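Local coordinates for protein dTDP-4-dehydrorhamnose 3,5-epimerase (Elizabethkingia anophelis NUHP1, PDB 6C46) that probably catalyses the epimerization of dTDP-4-dehydro-6-deoxyglucose at C3' and C5', giving dTDP-4-dehydro-beta-L-rhamnose for the dTDP-L-rhamnose pathway, at residues Y33-Y38 and E114-F119; G48-F53 and K141-Y146; K60-V65 and S133-F138; R67-Q72 and G152-N157. One frame throughout, in Å; residues are numbered along the deposited sequence.

Contact 1. Residues Y33-Y38 and E114-F119; sequences YFYEKY and ENKLQF
The Tyr35 ring has Tyr33 CE1 and a water at its edge, both in its plane, while Lys116 CD meets it obliquely, 3.7 Å from Tyr35 CE2. Both tyrosines carry CG in the crowded position between backbone N and carbonyl carbon, sending their rings from strand 32-39 toward the loop before strand 118-121. Lys116 suits this place because its methylenes can touch two rings in turn: its CE meets the tip of Tyr33, 3.6 Å from CZ. A bend at chi4 (63°) then turns NZ back to Glu114 O. The water joins Tyr35 OH to Lys116 O, from which it stands 2.8 Å away. Farther along, the amide of Gln118 crosses the aliphatic part of Lys37, and NE2 donates to Lys37 O over 2.8 Å, in the Gln118 amide plane but above that of the carbonyl. Strand 32-39 also pairs with the second subunit, so one direct hydrogen bond, one water bridge and lysine methylenes touching two phenol rings join an intersubunit ladder strand to this loop and strand 118-121.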
loop_
_atom_site.group_PDB
_atom_site.type_symbol
_atom_site.label_atom_id
_atom_site.label_comp_id
_atom_site.label_asym_id
_atom_site.label_seq_id
_atom_site.Cartn_x
_atom_site.Cartn_y
_atom_site.Cartn_z
ATOM N N TYR A 33 -13.994 3.961 9.515
ATOM C CA TYR A 33 -14.188 2.696 8.812
ATOM C C TYR A 33 -12.887 1.905 8.832
ATOM O O TYR A 33 -11.817 2.426 9.157
ATOM C CB TYR A 33 -14.670 2.902 7.364
ATOM C CG TYR A 33 -13.699 3.592 6.404
ATOM C CD1 TYR A 33 -12.520 2.970 6.005
ATOM C CD2 TYR A 33 -14.006 4.824 5.831
ATOM C CE1 TYR A 33 -11.638 3.581 5.126
ATOM C CE2 TYR A 33 -13.124 5.439 4.921
ATOM C CZ TYR A 33 -11.951 4.810 4.577
ATOM O OH TYR A 33 -11.053 5.398 3.704
ATOM N N PHE A 34 -12.985 0.634 8.462
ATOM C CA PHE A 34 -11.800 -0.190 8.287
ATOM C C PHE A 34 -12.094 -1.224 7.221
ATOM O O PHE A 34 -13.247 -1.621 7.041
ATOM C CB PHE A 34 -11.404 -0.890 9.590
ATOM N N TYR A 35 -11.043 -1.667 6.526
ATOM C CA TYR A 35 -11.185 -2.774 5.590
ATOM C C TYR A 35 -9.833 -3.418 5.346
ATOM O O TYR A 35 -8.778 -2.796 5.530
ATOM C CB TYR A 35 -11.817 -2.361 4.248
ATOM C CG TYR A 35 -11.067 -1.361 3.381
ATOM C CD1 TYR A 35 -10.369 -1.791 2.257
ATOM C CD2 TYR A 35 -11.137 0.021 3.628
ATOM C CE1 TYR A 35 -9.720 -0.877 1.411
ATOM C CE2 TYR A 35 -10.489 0.946 2.781
ATOM C CZ TYR A 35 -9.776 0.482 1.693
ATOM O OH TYR A 35 -9.144 1.372 0.854
ATOM N N GLU A 36 -9.896 -4.696 4.979
ATOM C CA GLU A 36 -8.740 -5.446 4.514
ATOM C C GLU A 36 -8.575 -5.144 3.034
ATOM O O GLU A 36 -9.385 -5.566 2.210
ATOM C CB GLU A 36 -8.927 -6.945 4.760
ATOM C CG GLU A 36 -7.711 -7.793 4.330
ATOM C CD GLU A 36 -7.946 -9.287 4.504
ATOM O OE1 GLU A 36 -8.837 -9.847 3.827
ATOM O OE2 GLU A 36 -7.234 -9.893 5.330
ATOM N N LYS A 37 -7.546 -4.381 2.690
ATOM C CA LYS A 37 -7.372 -3.994 1.302
ATOM C C LYS A 37 -6.906 -5.164 0.454
ATOM O O LYS A 37 -7.383 -5.348 -0.664
ATOM C CB LYS A 37 -6.358 -2.855 1.220
ATOM C CG LYS A 37 -6.124 -2.348 -0.183
ATOM C CD LYS A 37 -5.411 -0.960 -0.108
ATOM C CE LYS A 37 -4.993 -0.481 -1.508
ATOM N NZ LYS A 37 -4.499 0.942 -1.511
ATOM N N TYR A 38 -5.969 -5.964 0.961
ATOM C CA TYR A 38 -5.417 -7.040 0.148
ATOM C C TYR A 38 -4.973 -8.150 1.081
ATOM O O TYR A 38 -4.515 -7.891 2.197
ATOM C CB TYR A 38 -4.223 -6.563 -0.709
ATOM C CG TYR A 38 -3.588 -7.707 -1.474
ATOM C CD1 TYR A 38 -4.248 -8.288 -2.553
ATOM C CD2 TYR A 38 -2.357 -8.234 -1.087
ATOM C CE1 TYR A 38 -3.697 -9.343 -3.245
ATOM C CE2 TYR A 38 -1.788 -9.313 -1.785
ATOM C CZ TYR A 38 -2.476 -9.850 -2.865
ATOM O OH TYR A 38 -1.965 -10.910 -3.583
ATOM N N GLU A 114 -12.321 7.742 -3.435
ATOM C CA GLU A 114 -13.677 7.498 -2.975
ATOM C C GLU A 114 -14.090 6.055 -3.209
ATOM O O GLU A 114 -14.678 5.434 -2.316
ATOM C CB GLU A 114 -14.648 8.454 -3.668
ATOM C CG GLU A 114 -16.084 8.294 -3.212
ATOM C CD GLU A 114 -16.998 9.392 -3.734
ATOM O OE1 GLU A 114 -16.743 9.919 -4.841
ATOM O OE2 GLU A 114 -17.977 9.728 -3.028
ATOM N N ASN A 115 -13.808 5.486 -4.394
ATOM C CA ASN A 115 -14.388 4.161 -4.621
ATOM C C ASN A 115 -13.540 3.032 -4.063
ATOM O O ASN A 115 -14.034 1.900 -3.967
ATOM C CB ASN A 115 -14.757 3.928 -6.117
ATOM C CG ASN A 115 -13.562 3.752 -7.088
ATOM O OD1 ASN A 115 -12.434 3.384 -6.731
ATOM N ND2 ASN A 115 -13.852 3.999 -8.369
ATOM N N LYS A 116 -12.289 3.309 -3.674
ATOM C CA LYS A 116 -11.424 2.349 -2.986
ATOM C C LYS A 116 -11.165 1.088 -3.800
ATOM O O LYS A 116 -10.674 0.080 -3.262
ATOM C CB LYS A 116 -12.007 1.968 -1.622
ATOM C CG LYS A 116 -12.339 3.160 -0.744
ATOM C CD LYS A 116 -12.974 2.692 0.596
ATOM C CE LYS A 116 -13.484 3.861 1.440
ATOM N NZ LYS A 116 -14.577 4.634 0.796
ATOM N N LEU A 117 -11.430 1.125 -5.102
ATOM C CA LEU A 117 -11.218 -0.057 -5.922
ATOM C C LEU A 117 -9.735 -0.302 -6.201
ATOM O O LEU A 117 -8.920 0.622 -6.267
ATOM C CB LEU A 117 -11.967 0.092 -7.254
ATOM C CG LEU A 117 -13.503 0.159 -7.126
ATOM C CD1 LEU A 117 -14.214 0.388 -8.504
ATOM C CD2 LEU A 117 -14.026 -1.113 -6.470
ATOM N N GLN A 118 -9.393 -1.569 -6.408
ATOM C CA GLN A 118 -8.085 -1.936 -6.924
ATOM C C GLN A 118 -8.267 -2.734 -8.206
ATOM O O GLN A 118 -9.253 -3.456 -8.370
ATOM C CB GLN A 118 -7.307 -2.785 -5.938
ATOM C CG GLN A 118 -7.066 -2.109 -4.593
ATOM C CD GLN A 118 -6.642 -3.155 -3.602
ATOM O OE1 GLN A 118 -5.463 -3.443 -3.483
ATOM N NE2 GLN A 118 -7.620 -3.788 -2.940
ATOM N N PHE A 119 -7.265 -2.660 -9.069
ATOM C CA PHE A 119 -7.317 -3.259 -10.399
ATOM C C PHE A 119 -6.083 -4.142 -10.510
ATOM O O PHE A 119 -4.958 -3.661 -10.310
ATOM C CB PHE A 119 -7.329 -2.143 -11.452
ATOM C CG PHE A 119 -7.562 -2.596 -12.881
ATOM C CD1 PHE A 119 -6.978 -1.892 -13.931
ATOM C CD2 PHE A 119 -8.402 -3.644 -13.181
ATOM C CE1 PHE A 119 -7.217 -2.255 -15.268
ATOM C CE2 PHE A 119 -8.637 -4.016 -14.497
ATOM C CZ PHE A 119 -8.035 -3.321 -15.548
HETATM O O HOH W 1 -8.471 0.316 -1.537
#

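Contact 2. Residues G48-F53 and K141-Y146; sequences GLNGHF and KCDNFY
An Asx turn in the loop between helix 40-47 and strand 55-62 forms the polar half of this contact. Asn50 OD1 accepts from His52 N at 3.0 Å, and that bond leaves the amide nitrogen directed at the other segment. With CG anti to the backbone N (chi1 175°), Asn50 ND2 donates to Asp143 OD2, also at 3.0 Å but bent to 138° and from above the carboxylate plane. Asparagine suits the place because one flat group accepts within its turn and donates across. A water gives OD2 a second bond and also donates to Asn50 O; another gathers Asn50 ND2, His52 O and Asp143 O. The other carboxylate oxygen, OD1, takes Ala79 N and a salt bridge from Arg123, which would be expected to stabilise the charged aspartate.

Phe53 supplies the apolar half. Its CD1 presses edge-on against the backbone, 3.5 Å from Cys142 C, and lies 3.9 Å from Lys141 CB. Lys141 NZ reaches Asp56 of the second subunit, while the His52 ring stacks on His52 of that subunit and its NE2 bonds to the calcium ligand Glu40 there. The whole is an Asx-turn loop clamped to a cupin sheet strand at the dimer interface.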
loop_
_atom_site.group_PDB
_atom_site.type_symbol
_atom_site.label_atom_id
_atom_site.label_comp_id
_atom_site.label_asym_id
_atom_site.label_seq_id
_atom_site.Cartn_x
_atom_site.Cartn_y
_atom_site.Cartn_z
ATOM N N GLY A 48 -5.447 -18.958 -8.256
ATOM C CA GLY A 48 -4.325 -19.773 -8.680
ATOM C C GLY A 48 -3.156 -18.994 -9.260
ATOM O O GLY A 48 -2.235 -19.596 -9.817
ATOM N N LEU A 49 -3.176 -17.667 -9.145
ATOM C CA LEU A 49 -2.090 -16.818 -9.625
ATOM C C LEU A 49 -1.147 -16.459 -8.479
ATOM O O LEU A 49 -1.492 -16.590 -7.304
ATOM C CB LEU A 49 -2.630 -15.530 -10.241
ATOM C CG LEU A 49 -3.586 -15.711 -11.432
ATOM C CD1 LEU A 49 -4.142 -14.363 -11.833
ATOM C CD2 LEU A 49 -2.818 -16.295 -12.588
ATOM N N ASN A 50 0.047 -15.982 -8.842
ATOM C CA ASN A 50 0.982 -15.440 -7.855
ATOM C C ASN A 50 0.391 -14.215 -7.165
ATOM O O ASN A 50 -0.027 -13.260 -7.824
ATOM C CB ASN A 50 2.281 -15.063 -8.537
ATOM C CG ASN A 50 3.256 -14.387 -7.589
ATOM O OD1 ASN A 50 3.340 -14.730 -6.397
ATOM N ND2 ASN A 50 4.012 -13.434 -8.120
ATOM N N GLY A 51 0.355 -14.224 -5.835
ATOM C CA GLY A 51 -0.104 -13.049 -5.103
ATOM C C GLY A 51 0.974 -12.327 -4.325
ATOM O O GLY A 51 0.649 -11.447 -3.513
ATOM N N HIS A 52 2.240 -12.671 -4.525
ATOM C CA HIS A 52 3.367 -12.102 -3.780
ATOM C C HIS A 52 3.839 -10.821 -4.456
ATOM O O HIS A 52 4.520 -10.866 -5.491
ATOM C CB HIS A 52 4.499 -13.119 -3.728
ATOM C CG HIS A 52 5.711 -12.647 -2.981
ATOM N ND1 HIS A 52 6.867 -13.392 -2.905
ATOM C CD2 HIS A 52 5.930 -11.531 -2.244
ATOM C CE1 HIS A 52 7.764 -12.741 -2.179
ATOM N NE2 HIS A 52 7.221 -11.607 -1.764
ATOM N N PHE A 53 3.502 -9.665 -3.868
ATOM C CA PHE A 53 4.017 -8.389 -4.362
ATOM C C PHE A 53 5.296 -8.000 -3.627
ATOM O O PHE A 53 5.408 -8.209 -2.416
ATOM C CB PHE A 53 2.942 -7.310 -4.230
ATOM C CG PHE A 53 1.771 -7.579 -5.155
ATOM C CD1 PHE A 53 1.806 -7.170 -6.476
ATOM C CD2 PHE A 53 0.706 -8.351 -4.721
ATOM C CE1 PHE A 53 0.752 -7.473 -7.353
ATOM C CE2 PHE A 53 -0.361 -8.664 -5.583
ATOM C CZ PHE A 53 -0.334 -8.213 -6.902
ATOM N N LYS A 141 1.502 -1.659 -6.899
ATOM C CA LYS A 141 2.326 -2.732 -6.362
ATOM C C LYS A 141 2.664 -3.670 -7.506
ATOM O O LYS A 141 1.793 -4.000 -8.321
ATOM C CB LYS A 141 1.584 -3.504 -5.269
ATOM C CG LYS A 141 0.865 -2.628 -4.222
ATOM C CD LYS A 141 0.375 -3.447 -3.010
ATOM C CE LYS A 141 1.529 -4.015 -2.167
ATOM N NZ LYS A 141 1.123 -4.780 -0.941
ATOM N N CYS A 142 3.914 -4.116 -7.557
ATOM C CA CYS A 142 4.372 -4.973 -8.643
ATOM C C CYS A 142 4.829 -6.294 -8.074
ATOM O O CYS A 142 5.479 -6.320 -7.026
ATOM C CB CYS A 142 5.525 -4.351 -9.401
ATOM S SG CYS A 142 5.105 -2.754 -10.129
ATOM N N ASP A 143 4.549 -7.379 -8.805
ATOM C CA ASP A 143 4.980 -8.706 -8.389
ATOM C C ASP A 143 6.336 -9.089 -8.984
ATOM O O ASP A 143 6.722 -10.259 -8.938
ATOM C CB ASP A 143 3.871 -9.740 -8.690
ATOM C CG ASP A 143 3.949 -10.349 -10.095
ATOM O OD1 ASP A 143 4.577 -9.798 -11.022
ATOM O OD2 ASP A 143 3.323 -11.418 -10.276
ATOM N N ASN A 144 7.100 -8.109 -9.479
ATOM C CA ASN A 144 8.442 -8.367 -9.979
ATOM C C ASN A 144 9.200 -7.055 -9.922
ATOM O O ASN A 144 8.601 -5.977 -9.845
ATOM C CB ASN A 144 8.394 -8.932 -11.412
ATOM C CG ASN A 144 9.572 -9.816 -11.755
ATOM O OD1 ASN A 144 10.604 -9.836 -11.067
ATOM N ND2 ASN A 144 9.437 -10.545 -12.864
ATOM N N PHE A 145 10.511 -7.149 -10.006
ATOM C CA PHE A 145 11.354 -5.983 -9.779
ATOM C C PHE A 145 11.585 -5.199 -11.071
ATOM O O PHE A 145 11.475 -5.723 -12.188
ATOM C CB PHE A 145 12.684 -6.428 -9.160
ATOM C CG PHE A 145 12.518 -7.086 -7.808
ATOM C CD1 PHE A 145 12.197 -6.320 -6.692
ATOM C CD2 PHE A 145 12.658 -8.459 -7.663
ATOM C CE1 PHE A 145 12.017 -6.913 -5.435
ATOM C CE2 PHE A 145 12.480 -9.072 -6.421
ATOM C CZ PHE A 145 12.166 -8.286 -5.301
ATOM N N TYR A 146 11.884 -3.915 -10.891
ATOM C CA TYR A 146 12.225 -3.008 -11.983
ATOM C C TYR A 146 13.411 -3.511 -12.803
ATOM O O TYR A 146 14.431 -3.943 -12.256
ATOM C CB TYR A 146 12.561 -1.626 -11.401
ATOM C CG TYR A 146 13.064 -0.637 -12.418
ATOM C CD1 TYR A 146 12.180 0.007 -13.275
ATOM C CD2 TYR A 146 14.414 -0.324 -12.505
ATOM C CE1 TYR A 146 12.637 0.944 -14.212
ATOM C CE2 TYR A 146 14.882 0.607 -13.430
ATOM C CZ TYR A 146 13.982 1.236 -14.281
ATOM O OH TYR A 146 14.431 2.154 -15.203
HETATM O O HOH W 2 6.394 -12.075 -6.895
HETATM O O HOH W 3 0.603 -11.612 -9.709
#

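Contact 3. Residues K60-V65 and S133-F138; sequences KSSYGV and SETAVF
Strands 55-62 and 135-142 are antiparallel neighbours in one sheet of the cupin fold, and here they pair as the first runs out into a type II turn. Backbone hydrogen bonds carry the register. Ser61 and Ala136 form the hydrogen-bonded pair: Ala136 N gives to Ser61 O at 2.9 Å, nearly along the C=O axis, and Ser61 N returns a bond to Ala136 O. Beyond them Tyr63 N donates to Glu134 O over 2.8 Å, from well above the carbonyl plane. The close non-hydrogen-bonded pairs add CA-H...O contacts, such as Lys60 CA to Ala136 O at 3.2 Å. Gly64 accepts the positive phi (89°) of the turn, in which Val65 N bonds to Ser62 O.

Among side chains, Lys60 runs extended (chi1 173°) obliquely across its neighbours: CB and CD touch Val137 CG2, while CE lies 3.9 Å from Thr135 OG1. A long aliphatic stem suits this face, where Tyr33 of the second subunit packs on both Lys60 and Val137. Small Ser61 and Ala136 occupy the other face, with Ala136 against Val89.

At the margin Tyr63 OH bonds to Asp171, and Ser133 O lies in the plane of the Tyr63 ring at its edge, 3.1 Å from Tyr63 CB.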
loop_
_atom_site.group_PDB
_atom_site.type_symbol
_atom_site.label_atom_id
_atom_site.label_comp_id
_atom_site.label_asym_id
_atom_site.label_seq_id
_atom_site.Cartn_x
_atom_site.Cartn_y
_atom_site.Cartn_z
ATOM N N LYS A 60 2.309 11.112 -7.872
ATOM C CA LYS A 60 1.317 12.176 -7.842
ATOM C C LYS A 60 1.493 12.979 -9.116
ATOM O O LYS A 60 2.624 13.350 -9.451
ATOM C CB LYS A 60 1.499 13.078 -6.626
ATOM C CG LYS A 60 0.583 14.327 -6.626
ATOM C CD LYS A 60 0.501 14.972 -5.241
ATOM C CE LYS A 60 -0.247 16.291 -5.284
ATOM N NZ LYS A 60 -0.306 16.935 -3.941
ATOM N N SER A 61 0.389 13.234 -9.827
ATOM C CA SER A 61 0.433 13.919 -11.118
ATOM C C SER A 61 -0.791 14.808 -11.237
ATOM O O SER A 61 -1.786 14.622 -10.528
ATOM C CB SER A 61 0.477 12.927 -12.298
ATOM O OG SER A 61 1.309 11.815 -12.010
ATOM N N SER A 62 -0.722 15.775 -12.146
ATOM C CA SER A 62 -1.789 16.750 -12.301
ATOM C C SER A 62 -2.755 16.330 -13.406
ATOM O O SER A 62 -2.468 15.433 -14.202
ATOM C CB SER A 62 -1.204 18.129 -12.596
ATOM O OG SER A 62 -0.274 18.475 -11.594
ATOM N N TYR A 63 -3.910 17.014 -13.445
ATOM C CA TYR A 63 -4.972 16.740 -14.411
ATOM C C TYR A 63 -4.427 16.562 -15.826
ATOM O O TYR A 63 -3.675 17.399 -16.329
ATOM C CB TYR A 63 -6.009 17.884 -14.410
ATOM C CG TYR A 63 -6.949 17.743 -15.579
ATOM C CD1 TYR A 63 -6.906 18.627 -16.664
ATOM C CD2 TYR A 63 -7.837 16.677 -15.632
ATOM C CE1 TYR A 63 -7.755 18.454 -17.760
ATOM C CE2 TYR A 63 -8.679 16.491 -16.712
ATOM C CZ TYR A 63 -8.640 17.375 -17.773
ATOM O OH TYR A 63 -9.507 17.160 -18.830
ATOM N N GLY A 64 -4.824 15.476 -16.474
ATOM C CA GLY A 64 -4.502 15.274 -17.874
ATOM C C GLY A 64 -3.194 14.562 -18.118
ATOM O O GLY A 64 -2.943 14.111 -19.247
ATOM N N VAL A 65 -2.356 14.432 -17.096
ATOM C CA VAL A 65 -1.158 13.616 -17.242
ATOM C C VAL A 65 -1.581 12.193 -17.568
ATOM O O VAL A 65 -2.400 11.589 -16.858
ATOM C CB VAL A 65 -0.295 13.692 -15.982
ATOM C CG1 VAL A 65 0.769 12.587 -16.017
ATOM C CG2 VAL A 65 0.371 15.112 -15.901
ATOM N N SER A 133 -8.775 14.082 -12.108
ATOM C CA SER A 133 -9.004 15.155 -11.149
ATOM C C SER A 133 -7.903 16.214 -11.225
ATOM O O SER A 133 -6.956 16.105 -12.001
ATOM C CB SER A 133 -9.118 14.565 -9.753
ATOM O OG SER A 133 -8.085 13.613 -9.578
ATOM N N GLU A 134 -8.016 17.255 -10.395
ATOM C CA GLU A 134 -7.015 18.319 -10.428
ATOM C C GLU A 134 -5.612 17.750 -10.218
ATOM O O GLU A 134 -4.674 18.090 -10.946
ATOM C CB GLU A 134 -7.349 19.379 -9.372
ATOM C CG GLU A 134 -6.561 20.664 -9.497
ATOM C CD GLU A 134 -7.063 21.768 -8.549
ATOM O OE1 GLU A 134 -8.104 21.564 -7.879
ATOM O OE2 GLU A 134 -6.415 22.841 -8.483
ATOM N N THR A 135 -5.458 16.863 -9.238
ATOM C CA THR A 135 -4.261 16.049 -9.057
ATOM C C THR A 135 -4.710 14.694 -8.536
ATOM O O THR A 135 -5.827 14.547 -8.034
ATOM C CB THR A 135 -3.251 16.644 -8.052
ATOM O OG1 THR A 135 -3.824 16.616 -6.739
ATOM C CG2 THR A 135 -2.892 18.079 -8.390
ATOM N N ALA A 136 -3.833 13.697 -8.654
ATOM C CA ALA A 136 -4.160 12.375 -8.143
ATOM C C ALA A 136 -2.897 11.688 -7.653
ATOM O O ALA A 136 -1.819 11.861 -8.231
ATOM C CB ALA A 136 -4.827 11.492 -9.197
ATOM N N VAL A 137 -3.040 10.895 -6.592
ATOM C CA VAL A 137 -1.962 10.040 -6.107
ATOM C C VAL A 137 -2.304 8.610 -6.510
ATOM O O VAL A 137 -3.413 8.117 -6.247
ATOM C CB VAL A 137 -1.734 10.188 -4.589
ATOM C CG1 VAL A 137 -0.673 9.205 -4.099
ATOM C CG2 VAL A 137 -1.223 11.597 -4.286
ATOM N N PHE A 138 -1.375 7.980 -7.221
ATOM C CA PHE A 138 -1.570 6.677 -7.843
ATOM C C PHE A 138 -0.640 5.691 -7.158
ATOM O O PHE A 138 0.538 5.990 -6.966
ATOM C CB PHE A 138 -1.253 6.753 -9.347
ATOM C CG PHE A 138 -1.522 5.468 -10.113
ATOM C CD1 PHE A 138 -2.829 5.103 -10.450
ATOM C CD2 PHE A 138 -0.465 4.677 -10.575
ATOM C CE1 PHE A 138 -3.078 3.944 -11.200
ATOM C CE2 PHE A 138 -0.718 3.503 -11.333
ATOM C CZ PHE A 138 -2.042 3.149 -11.630
HETATM O O HOH W 4 0.024 10.048 -10.383
#

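Contact 4. Residues R67-Q72 and G152-N157; sequences RGLHLQ and GSVKFN
Gly68 touches the other segment through a water that donates to its O and accepts from Phe156 N. Its backbone angles (phi 141°) would drive a side chain into the preceding carbonyl, and its CA lies 3.6 Å above the centre of one face of the His70 ring. A cis peptide bond leads to Leu69, which is gripped twice: its N donates to Val154 O nearly along the C=O axis, and its O accepts from Val154 N at 3.0 Å. Leucine fills this buried place, its CB 4.1 Å from Val154 CB and its CD1 4.0 Å from Phe156 CA.

His70, the predicted proton acceptor, forms a non-hydrogen-bonded pair with Ser153. Its NE2 is bonded to Asp178, a carboxylate that would be expected to raise the basicity of the ring. Leu71 and Gly152 exchange two bonds, the shorter from Gly152 N to Leu71 O at 2.8 Å and almost straight (172°). Leu71 holds CG in the crowded position (chi1 61°), which lays its branches over Gly152; glycine suits position 152 because Leu71 CD1 packs 3.8 Å from Gly152 CA, where a side chain would lie.

Strand 66-72 thus lies between 125-131, whose Ala126 touches Leu69 and Leu71, and the outermost strand 151-153, with helix 176-179 supplying Asp178 to both His70 and Gly68.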
loop_
_atom_site.group_PDB
_atom_site.type_symbol
_atom_site.label_atom_id
_atom_site.label_comp_id
_atom_site.label_asym_id
_atom_site.label_seq_id
_atom_site.Cartn_x
_atom_site.Cartn_y
_atom_site.Cartn_z
ATOM N N ARG A 67 0.071 8.437 -18.614
ATOM C CA ARG A 67 1.281 7.620 -18.636
ATOM C C ARG A 67 0.948 6.234 -19.176
ATOM O O ARG A 67 0.047 5.580 -18.662
ATOM C CB ARG A 67 1.883 7.496 -17.228
ATOM C CG ARG A 67 2.274 8.843 -16.596
ATOM C CD ARG A 67 3.783 9.027 -16.547
ATOM N NE ARG A 67 4.184 10.264 -15.879
ATOM C CZ ARG A 67 4.729 11.307 -16.498
ATOM N NH1 ARG A 67 4.928 11.267 -17.808
ATOM N NH2 ARG A 67 5.069 12.391 -15.807
ATOM N N GLY A 68 1.689 5.779 -20.188
ATOM C CA GLY A 68 1.497 4.430 -20.714
ATOM C C GLY A 68 1.629 4.378 -22.225
ATOM O O GLY A 68 1.980 5.396 -22.828
ATOM N N LEU A 69 1.386 3.226 -22.857
ATOM C CA LEU A 69 1.123 1.959 -22.195
ATOM C C LEU A 69 2.458 1.283 -21.935
ATOM O O LEU A 69 3.263 1.202 -22.850
ATOM C CB LEU A 69 0.218 1.079 -23.078
ATOM C CG LEU A 69 -1.167 1.692 -23.306
ATOM C CD1 LEU A 69 -1.815 1.124 -24.578
ATOM C CD2 LEU A 69 -2.054 1.450 -22.058
ATOM N N HIS A 70 2.695 0.787 -20.713
ATOM C CA HIS A 70 4.014 0.312 -20.302
ATOM C C HIS A 70 3.969 -1.141 -19.852
ATOM O O HIS A 70 2.951 -1.618 -19.337
ATOM C CB HIS A 70 4.568 1.139 -19.119
ATOM C CG HIS A 70 4.742 2.594 -19.429
ATOM N ND1 HIS A 70 4.634 3.576 -18.468
ATOM C CD2 HIS A 70 5.040 3.230 -20.587
ATOM C CE1 HIS A 70 4.851 4.759 -19.021
ATOM N NE2 HIS A 70 5.101 4.580 -20.306
ATOM N N LEU A 71 5.111 -1.811 -19.974
ATOM C CA LEU A 71 5.254 -3.190 -19.515
ATOM C C LEU A 71 6.742 -3.493 -19.424
ATOM O O LEU A 71 7.577 -2.733 -19.917
ATOM C CB LEU A 71 4.561 -4.174 -20.473
ATOM C CG LEU A 71 5.262 -4.019 -21.841
ATOM C CD1 LEU A 71 6.089 -5.243 -22.210
ATOM C CD2 LEU A 71 4.303 -3.649 -22.959
ATOM N N GLN A 72 7.069 -4.614 -18.783
ATOM C CA GLN A 72 8.413 -5.175 -18.835
ATOM C C GLN A 72 8.317 -6.535 -19.514
ATOM O O GLN A 72 7.341 -7.267 -19.307
ATOM C CB GLN A 72 9.043 -5.294 -17.418
ATOM C CG GLN A 72 9.426 -3.923 -16.858
ATOM C CD GLN A 72 10.222 -3.946 -15.562
ATOM O OE1 GLN A 72 10.744 -2.913 -15.148
ATOM N NE2 GLN A 72 10.354 -5.113 -14.941
ATOM N N GLY A 152 9.039 -2.543 -22.344
ATOM C CA GLY A 152 8.319 -2.498 -23.596
ATOM C C GLY A 152 7.246 -1.425 -23.501
ATOM O O GLY A 152 7.037 -0.829 -22.434
ATOM N N SER A 153 6.564 -1.182 -24.622
ATOM C CA SER A 153 5.576 -0.107 -24.628
ATOM C C SER A 153 4.665 -0.251 -25.834
ATOM O O SER A 153 5.023 -0.870 -26.837
ATOM C CB SER A 153 6.234 1.276 -24.658
ATOM O OG SER A 153 6.966 1.429 -25.854
ATOM N N VAL A 154 3.475 0.332 -25.715
ATOM C CA VAL A 154 2.518 0.422 -26.814
ATOM C C VAL A 154 1.991 1.848 -26.835
ATOM O O VAL A 154 1.614 2.383 -25.787
ATOM C CB VAL A 154 1.353 -0.581 -26.643
ATOM C CG1 VAL A 154 0.340 -0.415 -27.767
ATOM C CG2 VAL A 154 1.877 -2.002 -26.610
ATOM N N LYS A 155 1.999 2.477 -28.011
ATOM C CA LYS A 155 1.465 3.831 -28.150
ATOM C C LYS A 155 0.039 3.928 -27.588
ATOM O O LYS A 155 -0.848 3.168 -27.983
ATOM C CB LYS A 155 1.487 4.217 -29.636
ATOM C CG LYS A 155 1.061 5.662 -29.936
ATOM C CD LYS A 155 1.974 6.641 -29.224
ATOM C CE LYS A 155 1.712 8.082 -29.648
ATOM N NZ LYS A 155 2.029 8.349 -31.062
ATOM N N PHE A 156 -0.177 4.870 -26.664
ATOM C CA PHE A 156 -1.437 4.913 -25.914
ATOM C C PHE A 156 -2.651 5.093 -26.829
ATOM O O PHE A 156 -3.721 4.521 -26.565
ATOM C CB PHE A 156 -1.389 6.044 -24.877
ATOM C CG PHE A 156 -1.540 7.420 -25.474
ATOM C CD1 PHE A 156 -0.494 8.013 -26.187
ATOM C CD2 PHE A 156 -2.731 8.134 -25.316
ATOM C CE1 PHE A 156 -0.647 9.290 -26.758
ATOM C CE2 PHE A 156 -2.891 9.414 -25.875
ATOM C CZ PHE A 156 -1.839 9.995 -26.601
ATOM N N ASN A 157 -2.510 5.852 -27.916
ATOM C CA ASN A 157 -3.633 6.126 -28.818
ATOM C C ASN A 157 -3.518 5.337 -30.113
ATOM O O ASN A 157 -4.004 5.764 -31.166
ATOM C CB ASN A 157 -3.763 7.627 -29.083
ATOM C CG ASN A 157 -2.529 8.218 -29.735
ATOM O OD1 ASN A 157 -1.566 7.514 -30.032
ATOM N ND2 ASN A 157 -2.533 9.532 -29.918
HETATM O O HOH W 5 2.304 5.803 -25.470
#

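In the fold
Contact 4 is the most buried of the four; contacts 1, 2 and 3 are partly buried and touch the second subunit. Contacts 3 and 4 are true antiparallel pairings held by backbone bonds, one in each of two different sheets, whereas contacts 1 and 2 depend on side chains and water to hold a strand or loop against the six-stranded sheet. Strand 135-142 serves both contact 2 and contact 3, whose centres lie 25 Å apart. Contacts 1 and 2 meet where Tyr38 OH reaches Gly51 O. Contacts 2 and 4 join through Gln72 NE2 and Phe145 O, next to Tyr146, the residue predicted to stack on the thymidine ring.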